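Lmo0741 protein (Listeria monocytogenes, PDB 4R1H) probably binds DNA as a transcriptional regulator of the GntR family, through a winged helix-turn-helix domain. Local coordinates at residues L45-P49 with T50-R54. Residues are numbered along the deposited sequence; the frame is centred on the assembly and turned at random. Where two conformers were deposited one is given.
Sequences LEVNP and TTIQR
Asn48 and Thr50 meet where helix 49-61 begins, a worked example of how one residue ahead of a helix can occupy the backbone groups of its first turn. From its CB, which lies 3.7 Å from Thr51 CG2, the Asn48 side chain leaves with CG anti to the backbone N (chi1 -168°), and this turns the amide back over the helix start. Asn48 CG passes beside the Thr50 hydroxyl, and Asn48 OD1 accepts from Thr50 N at 3.0 Å. The N-H points almost straight at the oxygen (175°), yet it arrives from above the amide plane rather than along a lone pair.

The main-chain carbonyl of Asn48 is gripped twice by Thr51. Thr51 OG1, set between the backbone N and the carbonyl carbon of its own residue, donates to Asn48 O at 2.7 Å in the carbonyl plane, while Thr51 N reaches the same oxygen at 2.9 Å from above that plane. One turn is completed by Gln53 N, which donates to Pro49 O.

On the inner side, Val47 CG2 lies 3.3 Å from Thr51 OG1 and presses on Ile52 CD1 at 3.5 Å, tight for two carbons, the Val47 and Ile52 side chains crossing at about a right angle. Ile52 also touches Ile16 of helix 12-25 and Leu41 of helix 38-45, so this apolar patch joins all three helices.

Glu46, the first residue beyond helix 38-45, has positive phi in a Schellman motif, and Asn48 N-caps the next helix two residues later. Such a short turn between two helices is characteristic of the helix-turn-helix unit of GntR-type winged-helix domains, in which the second helix, here 49-61, is probably the DNA-recognition helix.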
loop_
_atom_site.group_PDB
_atom_site.type_symbol
_atom_site.label_atom_id
_atom_site.label_comp_id
_atom_site.label_asym_id
_atom_site.label_seq_id
_atom_site.Cartn_x
_atom_site.Cartn_y
_atom_site.Cartn_z
ATOM N N LEU A 45 21.552 -3.575 -8.750
ATOM C CA LEU A 45 20.182 -3.046 -8.909
ATOM C C LEU A 45 19.941 -2.275 -10.228
ATOM O O LEU A 45 18.809 -1.864 -10.470
ATOM C CB LEU A 45 19.784 -2.158 -7.739
ATOM C CG LEU A 45 19.861 -2.865 -6.400
ATOM C CD1 LEU A 45 19.530 -1.896 -5.272
ATOM C CD2 LEU A 45 18.953 -4.092 -6.380
ATOM N N GLU A 46 20.996 -2.110 -11.020
ATOM C CA GLU A 46 20.947 -1.336 -12.275
ATOM C C GLU A 46 20.292 0.009 -12.017
ATOM O O GLU A 46 19.252 0.329 -12.587
ATOM C CB GLU A 46 20.184 -2.110 -13.353
ATOM C CG GLU A 46 20.867 -3.402 -13.773
ATOM C CD GLU A 46 20.314 -3.968 -15.070
ATOM O OE1 GLU A 46 21.131 -4.487 -15.853
ATOM O OE2 GLU A 46 19.077 -3.900 -15.305
ATOM N N VAL A 47 20.884 0.771 -11.097
ATOM C CA VAL A 47 20.432 2.145 -10.831
ATOM C C VAL A 47 21.667 3.019 -10.843
ATOM O O VAL A 47 22.788 2.540 -10.790
ATOM C CB VAL A 47 19.673 2.343 -9.486
ATOM C CG1 VAL A 47 18.437 1.491 -9.441
ATOM C CG2 VAL A 47 20.578 2.023 -8.319
ATOM N N ASN A 48 21.429 4.319 -10.938
ATOM C CA ASN A 48 22.463 5.300 -10.867
ATOM C C ASN A 48 23.127 5.252 -9.506
ATOM O O ASN A 48 22.395 5.312 -8.512
ATOM C CB ASN A 48 21.851 6.677 -11.099
ATOM C CG ASN A 48 22.899 7.739 -11.331
ATOM O OD1 ASN A 48 24.010 7.662 -10.825
ATOM N ND2 ASN A 48 22.546 8.740 -12.122
ATOM N N PRO A 49 24.474 5.166 -9.466
ATOM C CA PRO A 49 25.215 5.179 -8.218
ATOM C C PRO A 49 24.888 6.360 -7.300
ATOM O O PRO A 49 25.019 6.212 -6.116
ATOM C CB PRO A 49 26.674 5.262 -8.648
ATOM C CG PRO A 49 26.729 4.762 -10.058
ATOM C CD PRO A 49 25.357 4.938 -10.633
ATOM N N THR A 50 24.488 7.519 -7.829
ATOM C CA THR A 50 24.208 8.662 -6.966
ATOM C C THR A 50 22.982 8.362 -6.154
ATOM O O THR A 50 22.753 8.967 -5.102
ATOM C CB THR A 50 23.980 10.000 -7.771
ATOM O OG1 THR A 50 22.879 9.852 -8.660
ATOM C CG2 THR A 50 25.143 10.361 -8.556
ATOM N N THR A 51 22.111 7.462 -6.634
ATOM C CA THR A 51 20.948 7.075 -5.911
ATOM C C THR A 51 21.328 6.144 -4.745
ATOM O O THR A 51 20.761 6.171 -3.637
ATOM C CB THR A 51 19.853 6.430 -6.804
ATOM O OG1 THR A 51 20.157 5.072 -7.090
ATOM C CG2 THR A 51 19.655 7.209 -8.110
ATOM N N ILE A 52 22.284 5.307 -5.004
ATOM C CA ILE A 52 22.775 4.423 -3.946
ATOM C C ILE A 52 23.481 5.282 -2.860
ATOM O O ILE A 52 23.344 5.064 -1.681
ATOM C CB ILE A 52 23.811 3.447 -4.469
ATOM C CG1 ILE A 52 23.245 2.599 -5.621
ATOM C CG2 ILE A 52 24.334 2.592 -3.323
ATOM C CD1 ILE A 52 22.137 1.702 -5.235
ATOM N N GLN A 53 24.289 6.246 -3.301
ATOM C CA GLN A 53 24.973 7.118 -2.382
ATOM C C GLN A 53 23.964 7.754 -1.498
ATOM O O GLN A 53 24.211 7.866 -0.289
ATOM C CB GLN A 53 25.696 8.267 -3.123
ATOM C CG GLN A 53 27.034 7.900 -3.659
ATOM C CD GLN A 53 27.638 9.003 -4.519
ATOM O OE1 GLN A 53 26.969 9.929 -4.913
ATOM N NE2 GLN A 53 28.906 8.868 -4.835
ATOM N N ARG A 54 22.825 8.204 -2.063
ATOM C CA ARG A 54 21.850 8.920 -1.231
ATOM C C ARG A 54 21.214 7.940 -0.243
ATOM O O ARG A 54 21.005 8.297 0.955
ATOM C CB ARG A 54 20.717 9.641 -1.992
ATOM C CG ARG A 54 19.994 10.569 -1.027
ATOM C CD ARG A 54 18.963 11.441 -1.595
ATOM N NE ARG A 54 18.427 12.396 -0.602
ATOM C CZ ARG A 54 17.682 13.477 -0.926
ATOM N NH1 ARG A 54 17.300 13.749 -2.190
ATOM N NH2 ARG A 54 17.274 14.304 0.032
#